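Local coordinates for protein zebrafish RNase5 (Danio rerio, PDB 3LJE) that probably cleaves RNA, as a member of the pancreatic ribonuclease family related to the angiogenins, at residues 49-54 / 83-88; 5-10 / 111-116. One frame throughout, in Å; residues are numbered along the deposited sequence.

How the contacts relate
Contact 1 and contact 2 sit on opposite sides of the chain's centre, with their own centres about 22 Å apart and their nearest atoms about 7 Å apart, so they do not touch. What joins them is the antiparallel sheet: strand 80-89 in contact 1 pairs with strand 97-112, which runs into the hairpin of contact 2. Along the chain, contact 1 is nested inside the loop that contact 2 closes between the N-terminal segment and the last hairpin. Contact 1 pairs two strands in the buried middle of the protein, whereas contact 2 fastens the start of helix 8-18 to a hairpin further from the centre.

Contact 1 (49-54 / 83-88); sequences NTFIQA and VTCKLK
T50 and T84 face each other on one side of the sheet, their side chains crossing at a slant so that the hydroxyls are the nearest points, OG1 of T50 lying 3.0 Å from OG1 of T84. Both residues use the same rotamer, OG1 beside the backbone N and CG2 anti to it, which presents each hydroxyl to its neighbour. T50 OG1 also hydrogen-bonds E121, and this face of the strand pair is therefore polar at its middle.

The other face belongs to N49, F51, V83 and C85. The sulfur of C85 comes up to the rim of the F51 ring and lies in its plane, SG 3.8 Å from CE2, an edge-on sulfur-aromatic contact; that sulfur is also tied to C28 in a disulfide. The carboxamide of N49 takes a face of the same ring, its ND2 3.3 Å above the plane and offset toward the rim, while its oxygen hydrogen-bonds K46 and its nitrogen Q17. Further along, Q53 stretches out beyond CG and lays its amide against V83, with NE2 3.6 Å from CG2; NE2 is itself held by the carbonyl of M23.

Backbone bonds flank the threonine pair, among them F51 N to V83 O at 2.8 Å and C85 N to N49 O at 2.9 Å, while T50 O is hydrogen-bonded to H18 ND1. A sulfate ion, probably from the crystallisation liquor, lies about 5 Å from the N49 side chain; such ions often mark pockets. This is a regular antiparallel pairing, the strand axes at 163°, within the curved sheet of the pancreatic ribonuclease fold.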
loop_
_atom_site.group_PDB
_atom_site.type_symbol
_atom_site.label_atom_id
_atom_site.label_comp_id
_atom_site.label_asym_id
_atom_site.label_seq_id
_atom_site.Cartn_x
_atom_site.Cartn_y
_atom_site.Cartn_z
ATOM N N ASN A 49 0.228 -4.738 -6.044
ATOM C CA ASN A 49 0.548 -3.960 -4.867
ATOM C C ASN A 49 0.312 -2.490 -5.244
ATOM O O ASN A 49 0.897 -1.953 -6.206
ATOM C CB ASN A 49 2.037 -4.144 -4.494
ATOM C CG ASN A 49 2.394 -3.416 -3.209
ATOM O OD1 ASN A 49 2.205 -3.958 -2.115
ATOM N ND2 ASN A 49 2.860 -2.136 -3.332
ATOM N N THR A 50 -0.547 -1.856 -4.455
ATOM C CA THR A 50 -0.788 -0.474 -4.718
ATOM C C THR A 50 0.008 0.479 -3.827
ATOM O O THR A 50 0.032 0.362 -2.592
ATOM C CB THR A 50 -2.357 -0.225 -4.472
ATOM O OG1 THR A 50 -3.017 -1.090 -5.368
ATOM C CG2 THR A 50 -2.747 1.337 -4.648
ATOM N N PHE A 51 0.506 1.553 -4.460
ATOM C CA PHE A 51 1.145 2.646 -3.743
ATOM C C PHE A 51 0.215 3.876 -3.737
ATOM O O PHE A 51 -0.214 4.341 -4.801
ATOM C CB PHE A 51 2.458 3.047 -4.475
ATOM C CG PHE A 51 3.466 1.929 -4.438
ATOM C CD1 PHE A 51 4.293 1.791 -3.274
ATOM C CD2 PHE A 51 3.573 1.015 -5.514
ATOM C CE1 PHE A 51 5.242 0.694 -3.220
ATOM C CE2 PHE A 51 4.526 -0.032 -5.454
ATOM C CZ PHE A 51 5.340 -0.182 -4.318
ATOM N N ILE A 52 -0.096 4.352 -2.553
ATOM C CA ILE A 52 -0.961 5.514 -2.420
ATOM C C ILE A 52 0.005 6.716 -2.581
ATOM O O ILE A 52 1.024 6.859 -1.842
ATOM C CB ILE A 52 -1.570 5.587 -1.022
ATOM C CG1 ILE A 52 -2.406 4.274 -0.759
ATOM C CG2 ILE A 52 -2.448 6.931 -0.895
ATOM C CD1 ILE A 52 -2.673 4.145 0.833
ATOM N N GLN A 53 -0.361 7.632 -3.491
ATOM C CA GLN A 53 0.501 8.849 -3.727
ATOM C C GLN A 53 0.210 9.950 -2.785
ATOM O O GLN A 53 -0.341 10.979 -3.148
ATOM C CB GLN A 53 0.340 9.274 -5.219
ATOM C CG GLN A 53 0.901 8.229 -6.152
ATOM C CD GLN A 53 0.509 8.615 -7.585
ATOM O OE1 GLN A 53 -0.732 8.672 -7.857
ATOM N NE2 GLN A 53 1.525 8.830 -8.532
ATOM N N ALA A 54 0.556 9.747 -1.530
ATOM C CA ALA A 54 0.286 10.771 -0.540
ATOM C C ALA A 54 1.232 10.636 0.609
ATOM O O ALA A 54 2.000 9.690 0.664
ATOM C CB ALA A 54 -1.151 10.674 -0.052
ATOM N N VAL A 83 -1.125 4.401 -7.548
ATOM C CA VAL A 83 -0.534 3.682 -8.671
ATOM C C VAL A 83 -0.562 2.222 -8.279
ATOM O O VAL A 83 0.009 1.847 -7.215
ATOM C CB VAL A 83 0.948 4.095 -8.940
ATOM C CG1 VAL A 83 1.648 2.919 -9.814
ATOM C CG2 VAL A 83 0.954 5.473 -9.576
ATOM N N THR A 84 -1.259 1.403 -9.057
ATOM C CA THR A 84 -1.305 -0.039 -8.817
ATOM C C THR A 84 -0.356 -0.820 -9.709
ATOM O O THR A 84 -0.387 -0.654 -10.975
ATOM C CB THR A 84 -2.736 -0.584 -9.017
ATOM O OG1 THR A 84 -3.584 0.080 -8.056
ATOM C CG2 THR A 84 -2.768 -2.078 -8.762
ATOM N N CYS A 85 0.512 -1.670 -9.092
ATOM C CA CYS A 85 1.501 -2.437 -9.873
ATOM C C CYS A 85 0.977 -3.869 -9.965
ATOM O O CYS A 85 0.737 -4.421 -8.936
ATOM C CB CYS A 85 2.880 -2.459 -9.135
ATOM S SG CYS A 85 3.544 -0.756 -9.087
ATOM N N LYS A 86 0.763 -4.414 -11.169
ATOM C CA LYS A 86 0.249 -5.787 -11.312
ATOM C C LYS A 86 1.264 -6.624 -12.052
ATOM O O LYS A 86 1.761 -6.235 -13.079
ATOM C CB LYS A 86 -1.058 -5.850 -12.122
ATOM C CG LYS A 86 -2.067 -4.896 -11.599
ATOM C CD LYS A 86 -3.381 -4.831 -12.466
ATOM C CE LYS A 86 -3.898 -3.335 -12.349
ATOM N NZ LYS A 86 -5.174 -3.311 -11.515
ATOM N N LEU A 87 1.500 -7.785 -11.529
ATOM C CA LEU A 87 2.479 -8.690 -12.053
ATOM C C LEU A 87 2.058 -9.163 -13.429
ATOM O O LEU A 87 0.920 -9.656 -13.595
ATOM C CB LEU A 87 2.567 -9.832 -11.128
ATOM C CG LEU A 87 3.652 -10.820 -11.514
ATOM C CD1 LEU A 87 5.058 -10.165 -11.299
ATOM C CD2 LEU A 87 3.512 -12.073 -10.571
ATOM N N LYS A 88 2.939 -8.981 -14.403
ATOM C CA LYS A 88 2.649 -9.356 -15.779
ATOM C C LYS A 88 3.356 -10.688 -15.916
ATOM O O LYS A 88 2.764 -11.581 -16.396
ATOM C CB LYS A 88 3.198 -8.332 -16.764
ATOM C CG LYS A 88 2.473 -8.273 -18.127
ATOM C CD LYS A 88 0.868 -7.967 -18.106
ATOM C CE LYS A 88 0.426 -7.344 -19.471
ATOM N NZ LYS A 88 -0.898 -6.653 -19.463
#

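Contact 2 (5-10 / 111-116); sequences PDVDPR and CDKGWP
D112 reaches from the hairpin to V7 and R10, and its side chain meets both. CG lies anti to the backbone N (chi1 -166°), which carries it toward segment 5-10. CB has two neighbours there, R10 NH2 at 3.9 Å and V7 CG2 at 4.0 Å, and CG comes closer to the valine, 3.7 Å from the same methyl, the two side chains crossing at a slant. At the tip the oxygens part company. OD2 of D112 receives NH2 of R10 at 2.6 Å on its anti lone pair; the acceptor lies almost in the guanidinium plane, but that plane is turned 67° from the carboxylate. OD1 of D112 takes NZ of K113 at 2.8 Å on the syn side.

K113 bends at its last torsion and meets D6 tip to tip: K113 NZ lies 2.9 Å from D6 OD2, on the syn lone pair of that oxygen. The lysine thus bridges two carboxylates, and its charge probably eases the repulsion between them. An alanine in place of D112 would probably leave R10 NH2 without this anionic mate and K113 with D6 as its remaining partner here.

Beneath the charges, V7 turns its other methyl to the tryptophan, CG1 3.8 Å from W115 CB. The type I' turn from D112 to W115 links strands 97-112 and 115-119, and G114 adopts backbone angles that favour glycine. Helix 8-18 begins over this hairpin: V7 and R10 pack on V117 of strand 115-119, Y11 meets the W115 ring edge-to-face, and the C111-C63 disulfide ties down the strand leading into the turn.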
loop_
_atom_site.group_PDB
_atom_site.type_symbol
_atom_site.label_atom_id
_atom_site.label_comp_id
_atom_site.label_asym_id
_atom_site.label_seq_id
_atom_site.Cartn_x
_atom_site.Cartn_y
_atom_site.Cartn_z
ATOM N N PRO A 5 4.000 -0.019 20.408
ATOM C CA PRO A 5 4.871 -1.059 19.862
ATOM C C PRO A 5 4.191 -2.277 19.358
ATOM O O PRO A 5 4.810 -3.067 18.643
ATOM C CB PRO A 5 5.852 -1.332 21.024
ATOM C CG PRO A 5 4.960 -1.112 22.224
ATOM C CD PRO A 5 4.268 0.194 21.853
ATOM N N ASP A 6 2.925 -2.499 19.692
ATOM C CA ASP A 6 2.348 -3.704 19.079
ATOM C C ASP A 6 1.833 -3.342 17.689
ATOM O O ASP A 6 1.401 -4.204 16.936
ATOM C CB ASP A 6 1.181 -4.238 19.868
ATOM C CG ASP A 6 0.204 -3.172 20.208
ATOM O OD1 ASP A 6 0.633 -2.078 20.625
ATOM O OD2 ASP A 6 -1.010 -3.423 20.043
ATOM N N VAL A 7 1.878 -2.064 17.363
ATOM C CA VAL A 7 1.361 -1.595 16.063
ATOM C C VAL A 7 2.500 -1.226 15.118
ATOM O O VAL A 7 2.394 -1.402 13.914
ATOM C CB VAL A 7 0.535 -0.319 16.257
ATOM C CG1 VAL A 7 0.198 0.310 14.883
ATOM C CG2 VAL A 7 -0.822 -0.654 17.002
ATOM N N ASP A 8 3.574 -0.673 15.678
ATOM C CA ASP A 8 4.657 -0.254 14.862
ATOM C C ASP A 8 5.179 -1.193 13.730
ATOM O O ASP A 8 5.397 -0.728 12.598
ATOM C CB ASP A 8 5.781 0.239 15.755
ATOM C CG ASP A 8 6.840 0.993 14.973
ATOM O OD1 ASP A 8 6.526 2.002 14.307
ATOM O OD2 ASP A 8 7.983 0.547 15.012
ATOM N N PRO A 9 5.367 -2.513 13.988
ATOM C CA PRO A 9 5.863 -3.366 12.894
ATOM C C PRO A 9 4.943 -3.367 11.644
ATOM O O PRO A 9 5.412 -3.233 10.487
ATOM C CB PRO A 9 5.961 -4.781 13.545
ATOM C CG PRO A 9 6.288 -4.433 15.064
ATOM C CD PRO A 9 5.182 -3.303 15.233
ATOM N N ARG A 10 3.646 -3.436 11.912
ATOM C CA ARG A 10 2.656 -3.474 10.829
ATOM C C ARG A 10 2.535 -2.135 10.147
ATOM O O ARG A 10 2.355 -2.064 8.875
ATOM C CB ARG A 10 1.300 -3.944 11.338
ATOM C CG ARG A 10 1.240 -5.515 11.348
ATOM C CD ARG A 10 -0.157 -6.006 11.748
ATOM N NE ARG A 10 -0.386 -5.397 13.059
ATOM C CZ ARG A 10 -1.588 -5.013 13.525
ATOM N NH1 ARG A 10 -2.694 -5.189 12.784
ATOM N NH2 ARG A 10 -1.648 -4.419 14.719
ATOM N N CYS A 111 -6.883 -0.415 10.280
ATOM C CA CYS A 111 -6.316 0.549 11.208
ATOM C C CYS A 111 -6.232 -0.075 12.603
ATOM O O CYS A 111 -7.072 -0.904 12.966
ATOM C CB CYS A 111 -7.243 1.759 11.340
ATOM S SG CYS A 111 -7.550 2.642 9.762
ATOM N N ASP A 112 -5.245 0.353 13.347
ATOM C CA ASP A 112 -5.061 -0.151 14.714
ATOM C C ASP A 112 -4.656 0.986 15.621
ATOM O O ASP A 112 -3.584 1.602 15.491
ATOM C CB ASP A 112 -4.040 -1.299 14.740
ATOM C CG ASP A 112 -4.070 -2.074 16.097
ATOM O OD1 ASP A 112 -4.659 -1.559 17.086
ATOM O OD2 ASP A 112 -3.516 -3.160 16.113
ATOM N N LYS A 113 -5.574 1.311 16.540
ATOM C CA LYS A 113 -5.340 2.419 17.469
ATOM C C LYS A 113 -4.992 3.741 16.755
ATOM O O LYS A 113 -4.176 4.496 17.272
ATOM C CB LYS A 113 -4.208 2.073 18.459
ATOM C CG LYS A 113 -4.512 0.853 19.466
ATOM C CD LYS A 113 -3.235 0.411 20.235
ATOM C CE LYS A 113 -3.273 -1.040 20.750
ATOM N NZ LYS A 113 -3.576 -2.095 19.629
ATOM N N GLY A 114 -5.652 4.011 15.618
ATOM C CA GLY A 114 -5.472 5.229 14.860
ATOM C C GLY A 114 -4.346 5.146 13.789
ATOM O O GLY A 114 -4.070 6.165 13.093
ATOM N N TRP A 115 -3.655 4.006 13.686
ATOM C CA TRP A 115 -2.531 3.931 12.660
ATOM C C TRP A 115 -2.870 2.971 11.561
ATOM O O TRP A 115 -3.436 1.881 11.817
ATOM C CB TRP A 115 -1.244 3.409 13.302
ATOM C CG TRP A 115 -0.813 4.241 14.445
ATOM C CD1 TRP A 115 -1.120 4.063 15.798
ATOM C CD2 TRP A 115 -0.111 5.463 14.347
ATOM N NE1 TRP A 115 -0.636 5.134 16.525
ATOM C CE2 TRP A 115 -0.008 6.003 15.672
ATOM C CE3 TRP A 115 0.442 6.165 13.275
ATOM C CZ2 TRP A 115 0.639 7.225 15.930
ATOM C CZ3 TRP A 115 1.075 7.366 13.504
ATOM C CH2 TRP A 115 1.175 7.896 14.828
ATOM N N PRO A 116 -2.470 3.293 10.314
ATOM C CA PRO A 116 -2.801 2.337 9.236
ATOM C C PRO A 116 -1.890 1.092 9.267
ATOM O O PRO A 116 -0.656 1.231 9.359
ATOM C CB PRO A 116 -2.577 3.135 7.946
ATOM C CG PRO A 116 -1.423 4.207 8.383
ATOM C CD PRO A 116 -1.845 4.549 9.848
#